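Local coordinates for protein ubiquitin-like-specific protease 2 (PDB 5LNB) that removes SUMO from modified proteins as a thiol protease of the peptidase C48 family, the chain here holding its Ulp1-type catalytic domain, at residues A[207-211]-A[212-216]; A[47-50]-A[51-55]; A[176-179]-A[180-184]. All blocks are in the same frame, centred on the assembly; numbering follows the deposited sequence.

Contact 1: residues A[207-211]-A[212-216]; sequences PQQPN and MSDCG
Asn-211 and Asp-214 meet across a tight turn, their side chains pointing the same way, and the amide ND2 of Asn-211 donates to OD2 of Asp-214 over 2.9 Å in an almost straight bond. The acceptor lies in the amide plane of Asn-211, yet OD2 is met from above its own carboxylate, the two flat groups being turned 54° apart. In Asn-211 CG sits beside the backbone N (chi1 -60°), and the two side chains lie abreast. A backbone bond of 3.1 Å from Asp-214 N to Asn-211 O closes the turn. Gln-209 folds back at its second torsion (chi2 -76°), bringing OE1 to the backbone N of Asn-211 at 3.0 Å. One water joins this OE1, weakly, to Asp-214 OD2, 2.8 Å from the water. OD1 of the same carboxylate forms a salt bridge with Arg-265, so both oxygens have partners. The turn links strand 199-203 to helix 215-228. Cys-215, whose place at the start of this helix beside His-122 is consistent with its being the nucleophile of a C48 protease, rests against His-122 and Trp-123 of strand 122-129, while Pro-207 touches helices 215-228 and 258-261.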
ATOM      1  N   PRO A 207       0.877  10.893 -10.541  1.00 26.86           N
ATOM      2  CA  PRO A 207       1.173  10.831 -11.977  1.00 27.37           C
ATOM      3  C   PRO A 207       0.222   9.862 -12.663  1.00 23.13           C
ATOM      4  O   PRO A 207      -0.134   8.818 -12.119  1.00 24.99           O
ATOM      5  CB  PRO A 207       2.625  10.341 -12.032  1.00 20.10           C
ATOM      6  CG  PRO A 207       3.189  10.665 -10.665  1.00 27.44           C
ATOM      7  CD  PRO A 207       2.032  10.486  -9.723  1.00 23.78           C
ATOM      8  N   GLN A 208      -0.231  10.240 -13.844  1.00 23.20           N
ATOM      9  CA  GLN A 208      -1.175   9.443 -14.604  1.00 28.48           C
ATOM     10  C   GLN A 208      -0.492   8.877 -15.839  1.00 28.50           C
ATOM     11  O   GLN A 208       0.253   9.578 -16.532  1.00 26.23           O
ATOM     12  CB  GLN A 208      -2.399  10.273 -15.001  1.00 31.30           C
ATOM     13  CG  GLN A 208      -3.148  10.788 -13.776  1.00 44.65           C
ATOM     14  CD  GLN A 208      -4.465  11.425 -14.117  1.00 55.02           C
ATOM     15  OE1 GLN A 208      -5.511  11.022 -13.601  1.00 60.91           O
ATOM     16  NE2 GLN A 208      -4.431  12.430 -14.989  1.00 56.52           N
ATOM     17  N   GLN A 209      -0.751   7.606 -16.094  1.00 24.62           N
ATOM     18  CA  GLN A 209      -0.227   6.887 -17.241  1.00 30.92           C
ATOM     19  C   GLN A 209      -1.214   5.763 -17.524  1.00 27.76           C
ATOM     20  O   GLN A 209      -1.525   4.982 -16.618  1.00 24.67           O
ATOM     21  CB  GLN A 209       1.186   6.363 -16.951  1.00 38.60           C
ATOM     22  CG  GLN A 209       2.101   6.248 -18.173  1.00 40.86           C
ATOM     23  CD  GLN A 209       1.770   5.044 -19.028  1.00 40.80           C
ATOM     24  OE1 GLN A 209       1.256   4.042 -18.526  1.00 34.39           O
ATOM     25  NE2 GLN A 209       2.054   5.137 -20.330  1.00 43.26           N
ATOM     26  N   PRO A 210      -1.722   5.641 -18.747  1.00 23.37           N
ATOM     27  CA  PRO A 210      -2.888   4.782 -19.000  1.00 24.00           C
ATOM     28  C   PRO A 210      -2.608   3.285 -19.104  1.00 24.76           C
ATOM     29  O   PRO A 210      -3.541   2.541 -19.418  1.00 26.41           O
ATOM     30  CB  PRO A 210      -3.425   5.328 -20.333  1.00 25.81           C
ATOM     31  CG  PRO A 210      -2.241   5.903 -21.014  1.00 26.02           C
ATOM     32  CD  PRO A 210      -1.322   6.413 -19.937  1.00 24.57           C
ATOM     33  N   ASN A 211      -1.396   2.786 -18.838  1.00 23.01           N
ATOM     34  CA  ASN A 211      -1.137   1.340 -18.872  1.00 23.05           C
ATOM     35  C   ASN A 211      -1.703   0.696 -17.616  1.00 26.03           C
ATOM     36  O   ASN A 211      -1.129   0.844 -16.533  1.00 21.65           O
ATOM     37  CB  ASN A 211       0.356   1.030 -18.936  1.00 25.21           C
ATOM     38  CG  ASN A 211       1.040   1.612 -20.150  1.00 26.26           C
ATOM     39  OD1 ASN A 211       0.402   2.036 -21.113  1.00 30.27           O
ATOM     40  ND2 ASN A 211       2.363   1.638 -20.102  1.00 26.94           N
ATOM     41  N   MET A 212      -2.790  -0.063 -17.743  1.00 22.85           N
ATOM     42  CA  MET A 212      -3.348  -0.684 -16.546  1.00 23.40           C
ATOM     43  C   MET A 212      -2.349  -1.643 -15.901  1.00 23.27           C
ATOM     44  O   MET A 212      -2.242  -1.703 -14.669  1.00 21.27           O
ATOM     45  CB  MET A 212      -4.658  -1.407 -16.861  1.00 23.59           C
ATOM     46  CG  MET A 212      -5.360  -1.908 -15.590  1.00 25.92           C
ATOM     47  SD  MET A 212      -7.098  -2.293 -15.840  1.00 31.97           S
ATOM     48  CE  MET A 212      -6.974  -3.781 -16.822  1.00 35.50           C
ATOM     49  N   SER A 213      -1.583  -2.376 -16.718  1.00 24.33           N
ATOM     50  CA  SER A 213      -0.643  -3.356 -16.184  1.00 21.87           C
ATOM     51  C   SER A 213       0.540  -2.717 -15.460  1.00 26.04           C
ATOM     52  O   SER A 213       1.234  -3.419 -14.721  1.00 26.31           O
ATOM     53  CB  SER A 213      -0.152  -4.274 -17.306  1.00 24.14           C
ATOM     54  OG  SER A 213       0.633  -3.582 -18.263  1.00 24.42           O
ATOM     55  N   ASP A 214       0.782  -1.409 -15.639  1.00 20.34           N
ATOM     56  CA  ASP A 214       1.743  -0.680 -14.811  1.00 26.58           C
ATOM     57  C   ASP A 214       1.157  -0.179 -13.486  1.00 25.41           C
ATOM     58  O   ASP A 214       1.913   0.339 -12.654  1.00 24.21           O
ATOM     59  CB  ASP A 214       2.317   0.536 -15.554  1.00 19.67           C
ATOM     60  CG  ASP A 214       3.362   0.170 -16.617  1.00 29.16           C
ATOM     61  OD1 ASP A 214       3.963  -0.931 -16.557  1.00 27.27           O
ATOM     62  OD2 ASP A 214       3.584   1.011 -17.520  1.00 27.94           O
ATOM     63  N   CYS A 215      -0.158  -0.291 -13.272  1.00 23.76           N
ATOM     64  CA  CYS A 215      -0.765   0.277 -12.064  1.00 22.34           C
ATOM     65  C   CYS A 215      -0.108  -0.232 -10.782  1.00 23.41           C
ATOM     66  O   CYS A 215       0.064   0.528  -9.822  1.00 19.42           O
ATOM     67  CB  CYS A 215      -2.258  -0.030 -12.034  1.00 20.54           C
ATOM     68  SG  CYS A 215      -3.176   0.941 -13.205  1.00 23.37           S
ATOM     69  N   GLY A 216       0.253  -1.515 -10.738  1.00 21.20           N
ATOM     70  CA  GLY A 216       0.872  -2.043  -9.531  1.00 23.25           C
ATOM     71  C   GLY A 216       2.183  -1.357  -9.192  1.00 23.08           C
ATOM     72  O   GLY A 216       2.504  -1.177  -8.013  1.00 25.54           O
TER
HETATM   73  O   HOH W   1       3.500   3.668 -16.499  1.00 24.79           O

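Contact 2: residues A[47-50]-A[51-55]; sequences DWVN and DSILD
Asn-50 occupies the N-cap of helix 51-67: its backbone is still extended (psi 171°), the chain turns helical at Asp-51, and Leu-54 N closes the first turn on Asn-50 O at 3.1 Å. The side chain repeats this on the neighbouring residue. With CG set between the backbone N and the carbonyl carbon (chi1 58°), OD1 swings over the helix end and accepts from Ile-53 N at 3.0 Å, the bond nearly straight (166° at the hydrogen), while CG1 of Ile-53 lies 3.5 Å from the same OD1. ND2 finds a weak bond to Asp-39 O, which helps fix the amide's rotation. Replaced by an alanine, this position would probably leave the N-H of Ile-53 without its capping acceptor and the helix start less firmly held. Beside the polar cap, Val-49 presents CG1 to CG2 of Ile-53 at 3.8 Å, the side chains crossing at about a right angle. The same methyl reaches CB of Leu-54 at 4.3 Å, joining the two positions of a hydrophobic staple. CA of Asn-50 lies 3.6 Å above one face of the Trp-48 ring, toward its rim. The helix start is wedged among other elements: Val-49 and Leu-54 lean on helix 215-228, Asp-51 touches Phe-82 of helix 82-87, and Trp-48 meets Trp-123 of strand 122-129 with ring planes nearly parallel.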
ATOM      1  N   ASP A  47       4.446  -6.631 -17.305  1.00 33.66           N
ATOM      2  CA  ASP A  47       3.535  -7.641 -16.789  1.00 31.98           C
ATOM      3  C   ASP A  47       2.748  -7.099 -15.605  1.00 30.37           C
ATOM      4  O   ASP A  47       3.206  -6.216 -14.874  1.00 26.64           O
ATOM      5  CB  ASP A  47       4.301  -8.893 -16.370  1.00 38.66           C
ATOM      6  CG  ASP A  47       4.768  -9.724 -17.556  1.00 44.12           C
ATOM      7  OD1 ASP A  47       4.601  -9.289 -18.713  1.00 46.71           O
ATOM      8  OD2 ASP A  47       5.298 -10.825 -17.320  1.00 49.93           O
ATOM      9  N   TRP A  48       1.540  -7.633 -15.431  1.00 29.81           N
ATOM     10  CA  TRP A  48       0.751  -7.349 -14.239  1.00 27.18           C
ATOM     11  C   TRP A  48       1.564  -7.661 -12.986  1.00 24.83           C
ATOM     12  O   TRP A  48       2.222  -8.695 -12.903  1.00 25.82           O
ATOM     13  CB  TRP A  48      -0.548  -8.162 -14.253  1.00 27.83           C
ATOM     14  CG  TRP A  48      -1.369  -7.970 -13.006  1.00 34.34           C
ATOM     15  CD1 TRP A  48      -2.040  -6.840 -12.623  1.00 33.69           C
ATOM     16  CD2 TRP A  48      -1.587  -8.933 -11.968  1.00 30.94           C
ATOM     17  NE1 TRP A  48      -2.671  -7.046 -11.420  1.00 33.71           N
ATOM     18  CE2 TRP A  48      -2.405  -8.322 -10.994  1.00 31.80           C
ATOM     19  CE3 TRP A  48      -1.175 -10.256 -11.771  1.00 30.14           C
ATOM     20  CZ2 TRP A  48      -2.809  -8.984  -9.842  1.00 30.16           C
ATOM     21  CZ3 TRP A  48      -1.584 -10.911 -10.627  1.00 30.97           C
ATOM     22  CH2 TRP A  48      -2.390 -10.276  -9.678  1.00 25.32           C
ATOM     23  N   VAL A  49       1.543  -6.744 -12.028  1.00 24.83           N
ATOM     24  CA  VAL A  49       2.285  -6.920 -10.783  1.00 24.84           C
ATOM     25  C   VAL A  49       1.441  -7.768  -9.836  1.00 26.47           C
ATOM     26  O   VAL A  49       0.333  -7.374  -9.464  1.00 24.59           O
ATOM     27  CB  VAL A  49       2.629  -5.561 -10.156  1.00 20.95           C
ATOM     28  CG1 VAL A  49       3.276  -5.758  -8.814  1.00 20.69           C
ATOM     29  CG2 VAL A  49       3.553  -4.768 -11.072  1.00 21.89           C
ATOM     30  N   ASN A  50       1.962  -8.931  -9.439  1.00 21.62           N
ATOM     31  CA  ASN A  50       1.162  -9.827  -8.602  1.00 28.16           C
ATOM     32  C   ASN A  50       1.168  -9.381  -7.133  1.00 22.50           C
ATOM     33  O   ASN A  50       1.898  -8.472  -6.727  1.00 19.49           O
ATOM     34  CB  ASN A  50       1.654 -11.274  -8.725  1.00 26.79           C
ATOM     35  CG  ASN A  50       3.115 -11.432  -8.344  1.00 30.22           C
ATOM     36  OD1 ASN A  50       3.522 -11.113  -7.225  1.00 29.80           O
ATOM     37  ND2 ASN A  50       3.915 -11.922  -9.280  1.00 35.52           N
ATOM     38  N   ASP A  51       0.316 -10.038  -6.332  1.00 25.60           N
ATOM     39  CA  ASP A  51       0.139  -9.661  -4.927  1.00 22.81           C
ATOM     40  C   ASP A  51       1.433  -9.802  -4.135  1.00 28.09           C
ATOM     41  O   ASP A  51       1.690  -9.017  -3.213  1.00 26.32           O
ATOM     42  CB  ASP A  51      -0.943 -10.524  -4.285  1.00 34.37           C
ATOM     43  CG  ASP A  51      -2.252 -10.466  -5.031  1.00 63.66           C
ATOM     44  OD1 ASP A  51      -2.747  -9.347  -5.276  1.00 73.48           O
ATOM     45  OD2 ASP A  51      -2.790 -11.539  -5.375  1.00 75.71           O
ATOM     46  N   SER A  52       2.236 -10.826  -4.447  1.00 25.12           N
ATOM     47  CA  SER A  52       3.459 -11.064  -3.689  1.00 26.96           C
ATOM     48  C   SER A  52       4.403  -9.881  -3.805  1.00 25.28           C
ATOM     49  O   SER A  52       4.939  -9.392  -2.802  1.00 26.71           O
ATOM     50  CB  SER A  52       4.145 -12.339  -4.177  1.00 27.92           C
ATOM     51  OG  SER A  52       3.292 -13.448  -4.009  1.00 37.95           O
ATOM     52  N   ILE A  53       4.630  -9.424  -5.034  1.00 26.97           N
ATOM     53  CA  ILE A  53       5.535  -8.308  -5.259  1.00 23.75           C
ATOM     54  C   ILE A  53       4.991  -7.051  -4.600  1.00 18.67           C
ATOM     55  O   ILE A  53       5.710  -6.330  -3.902  1.00 21.97           O
ATOM     56  CB  ILE A  53       5.755  -8.098  -6.767  1.00 21.56           C
ATOM     57  CG1 ILE A  53       6.522  -9.282  -7.378  1.00 23.78           C
ATOM     58  CG2 ILE A  53       6.477  -6.798  -6.995  1.00 19.56           C
ATOM     59  CD1 ILE A  53       7.883  -9.526  -6.754  1.00 26.13           C
ATOM     60  N   LEU A  54       3.712  -6.770  -4.810  1.00 17.46           N
ATOM     61  CA  LEU A  54       3.156  -5.530  -4.287  1.00 25.97           C
ATOM     62  C   LEU A  54       3.124  -5.534  -2.763  1.00 23.00           C
ATOM     63  O   LEU A  54       3.518  -4.547  -2.131  1.00 20.89           O
ATOM     64  CB  LEU A  54       1.765  -5.290  -4.864  1.00 26.11           C
ATOM     65  CG  LEU A  54       1.283  -3.884  -4.522  1.00 21.64           C
ATOM     66  CD1 LEU A  54       0.673  -3.274  -5.741  1.00 22.57           C
ATOM     67  CD2 LEU A  54       0.291  -3.933  -3.348  1.00 21.79           C
ATOM     68  N   ASP A  55       2.660  -6.631  -2.147  1.00 16.96           N
ATOM     69  CA  ASP A  55       2.610  -6.647  -0.682  1.00 17.08           C
ATOM     70  C   ASP A  55       4.014  -6.617  -0.082  1.00 22.80           C
ATOM     71  O   ASP A  55       4.230  -5.990   0.958  1.00 24.84           O
ATOM     72  CB  ASP A  55       1.806  -7.852  -0.165  1.00 18.15           C
ATOM     73  CG  ASP A  55       0.304  -7.729  -0.458  1.00 27.04           C
ATOM     74  OD1 ASP A  55      -0.220  -6.610  -0.406  1.00 24.32           O
ATOM     75  OD2 ASP A  55      -0.357  -8.741  -0.761  1.00 29.67           O
TER

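Contact 3: residues A[176-179]-A[180-184]; sequences DPIK and EFLIS
Asp-176 turns CG opposite its own backbone N (chi1 178°), and Glu-180, one helical turn on, bends at its second torsion (chi2 -69°), which leaves the two carboxylates lying side by side and pointing the same way. Their planes stand 46° apart, and OD2 of Asp-176 comes within 4.4 Å of OE2 of Glu-180. Such a pairing of like charges would probably be unfavourable by itself, but Lys-196 makes a salt bridge to each of these oxygens and probably offsets the repulsion. Behind the acids, Glu-180 N donates to Asp-176 O at 3.1 Å, and CG of Glu-180 rests 3.6 Å from that carbonyl oxygen. Pro-177 has no N-H to offer the preceding turn, and the helix is kinked there. Its carbonyl still accepts from Phe-181 N at 2.9 Å. Phe-181 receives Ile-178 O at its ring edge, near the ring plane, with CD2 at 4.2 Å, and meets Phe-83 edge-to-face. Ile-178 O accepts the backbone bond from Leu-182 N, with CG of Leu-182 beside it at 3.3 Å, while CD1 of Leu-182 approaches CG2 of Ile-178 at 4.5 Å. Lys-179 runs out extended to a weak bond with Ile-199 O, where the next strand begins. Ile-178 and Leu-182 pack against strand 122-129, whereas the acids share Lys-196 on the connection that follows. This division of apolar and charged faces is that of an amphipathic helix packed on a sheet, here the helix of a beta-alpha-beta unit whose parallel strands are 159-164 and 199-203.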
ATOM      1  N   ASP A 176     -16.823   2.740  -1.079  1.00 31.73           N
ATOM      2  CA  ASP A 176     -17.967   2.663  -0.179  1.00 28.10           C
ATOM      3  C   ASP A 176     -17.888   1.468   0.765  1.00 30.64           C
ATOM      4  O   ASP A 176     -18.235   1.629   1.942  1.00 32.57           O
ATOM      5  CB  ASP A 176     -19.274   2.647  -0.985  1.00 30.26           C
ATOM      6  CG  ASP A 176     -20.509   2.507  -0.101  1.00 41.77           C
ATOM      7  OD1 ASP A 176     -20.995   1.364   0.082  1.00 45.72           O
ATOM      8  OD2 ASP A 176     -20.974   3.538   0.443  1.00 40.94           O
ATOM      9  N   PRO A 177     -17.469   0.276   0.332  1.00 32.31           N
ATOM     10  CA  PRO A 177     -17.307  -0.821   1.301  1.00 29.00           C
ATOM     11  C   PRO A 177     -16.335  -0.485   2.414  1.00 29.88           C
ATOM     12  O   PRO A 177     -16.471  -1.010   3.524  1.00 28.72           O
ATOM     13  CB  PRO A 177     -16.791  -1.978   0.435  1.00 28.50           C
ATOM     14  CG  PRO A 177     -17.296  -1.675  -0.932  1.00 32.36           C
ATOM     15  CD  PRO A 177     -17.288  -0.177  -1.056  1.00 31.99           C
ATOM     16  N   ILE A 178     -15.350   0.373   2.160  1.00 29.19           N
ATOM     17  CA  ILE A 178     -14.416   0.714   3.223  1.00 26.86           C
ATOM     18  C   ILE A 178     -15.073   1.655   4.217  1.00 26.46           C
ATOM     19  O   ILE A 178     -14.826   1.569   5.426  1.00 27.73           O
ATOM     20  CB  ILE A 178     -13.114   1.300   2.646  1.00 25.21           C
ATOM     21  CG1 ILE A 178     -12.456   0.290   1.699  1.00 23.94           C
ATOM     22  CG2 ILE A 178     -12.162   1.681   3.781  1.00 16.41           C
ATOM     23  CD1 ILE A 178     -11.178   0.783   1.059  1.00 26.33           C
ATOM     24  N   LYS A 179     -15.926   2.562   3.735  1.00 25.38           N
ATOM     25  CA  LYS A 179     -16.716   3.382   4.648  1.00 23.92           C
ATOM     26  C   LYS A 179     -17.534   2.509   5.592  1.00 24.32           C
ATOM     27  O   LYS A 179     -17.546   2.729   6.808  1.00 26.25           O
ATOM     28  CB  LYS A 179     -17.630   4.318   3.866  1.00 24.13           C
ATOM     29  CG  LYS A 179     -16.925   5.293   2.961  1.00 26.70           C
ATOM     30  CD  LYS A 179     -17.838   6.462   2.641  1.00 26.29           C
ATOM     31  CE  LYS A 179     -17.204   7.422   1.644  1.00 25.92           C
ATOM     32  NZ  LYS A 179     -18.178   8.525   1.288  1.00 28.39           N
ATOM     33  N   GLU A 180     -18.231   1.509   5.049  1.00 25.74           N
ATOM     34  CA  GLU A 180     -19.080   0.672   5.893  1.00 27.21           C
ATOM     35  C   GLU A 180     -18.246  -0.166   6.851  1.00 31.18           C
ATOM     36  O   GLU A 180     -18.628  -0.367   8.012  1.00 35.73           O
ATOM     37  CB  GLU A 180     -19.974  -0.212   5.021  1.00 31.34           C
ATOM     38  CG  GLU A 180     -20.942   0.584   4.125  1.00 35.62           C
ATOM     39  CD  GLU A 180     -22.049   1.319   4.905  1.00 47.73           C
ATOM     40  OE1 GLU A 180     -22.428   0.871   6.014  1.00 46.91           O
ATOM     41  OE2 GLU A 180     -22.547   2.349   4.398  1.00 51.35           O
ATOM     42  N   PHE A 181     -17.093  -0.652   6.385  1.00 30.15           N
ATOM     43  CA  PHE A 181     -16.164  -1.353   7.264  1.00 23.59           C
ATOM     44  C   PHE A 181     -15.801  -0.495   8.469  1.00 23.27           C
ATOM     45  O   PHE A 181     -15.831  -0.963   9.613  1.00 24.43           O
ATOM     46  CB  PHE A 181     -14.902  -1.737   6.492  1.00 20.49           C
ATOM     47  CG  PHE A 181     -13.772  -2.149   7.381  1.00 22.62           C
ATOM     48  CD1 PHE A 181     -13.748  -3.422   7.942  1.00 17.77           C
ATOM     49  CD2 PHE A 181     -12.759  -1.256   7.694  1.00 19.82           C
ATOM     50  CE1 PHE A 181     -12.716  -3.806   8.773  1.00 18.86           C
ATOM     51  CE2 PHE A 181     -11.720  -1.632   8.526  1.00 20.67           C
ATOM     52  CZ  PHE A 181     -11.698  -2.913   9.073  1.00 19.62           C
ATOM     53  N   LEU A 182     -15.453   0.773   8.228  1.00 23.38           N
ATOM     54  CA  LEU A 182     -15.030   1.642   9.322  1.00 22.01           C
ATOM     55  C   LEU A 182     -16.158   1.862  10.313  1.00 23.22           C
ATOM     56  O   LEU A 182     -15.925   1.948  11.523  1.00 21.53           O
ATOM     57  CB  LEU A 182     -14.547   2.984   8.779  1.00 22.27           C
ATOM     58  CG  LEU A 182     -13.258   2.917   7.978  1.00 20.27           C
ATOM     59  CD1 LEU A 182     -12.971   4.270   7.321  1.00 18.00           C
ATOM     60  CD2 LEU A 182     -12.104   2.442   8.899  1.00 17.51           C
ATOM     61  N   ILE A 183     -17.386   1.973   9.816  1.00 20.60           N
ATOM     62  CA  ILE A 183     -18.523   2.205  10.694  1.00 21.83           C
ATOM     63  C   ILE A 183     -18.752   0.995  11.585  1.00 21.93           C
ATOM     64  O   ILE A 183     -18.946   1.124  12.799  1.00 24.45           O
ATOM     65  CB  ILE A 183     -19.771   2.545   9.862  1.00 23.10           C
ATOM     66  CG1 ILE A 183     -19.594   3.911   9.199  1.00 23.51           C
ATOM     67  CG2 ILE A 183     -21.014   2.530  10.732  1.00 24.53           C
ATOM     68  CD1 ILE A 183     -20.741   4.296   8.284  1.00 24.97           C
ATOM     69  N   SER A 184     -18.725  -0.199  10.991  1.00 24.79           N
ATOM     70  CA  SER A 184     -18.900  -1.423  11.762  1.00 22.48           C
ATOM     71  C   SER A 184     -17.734  -1.633  12.714  1.00 23.66           C
ATOM     72  O   SER A 184     -17.927  -1.986  13.886  1.00 21.86           O
ATOM     73  CB  SER A 184     -19.043  -2.615  10.820  1.00 23.62           C
ATOM     74  OG  SER A 184     -20.174  -2.452   9.985  1.00 27.96           O
TER

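Contacts 1 and 2 form one neighbourhood, their centres 13 Å apart. Gly-216 joins them: its O lies 3.6 Å from CD1 of Leu-54, and its CA 4.0 Å from CB of Val-49. Arg-265 reaches both, in a salt bridge with Asp-214 and a hydrogen bond with the carbonyl of Asp-47. Contact 1 carries Cys-215, the probable nucleophile, beside His-122; contact 2 supplies Trp-48, which with Trp-123 probably flanks the channel that admits the SUMO tail. An acetate ion, probably from the crystallisation liquor, lies about 4 Å from the Trp-48 side chain and may mark that site. Contact 3 is remote, centred 27 and 26 Å from contacts 1 and 2, nearest atoms about 16 and 13 Å away.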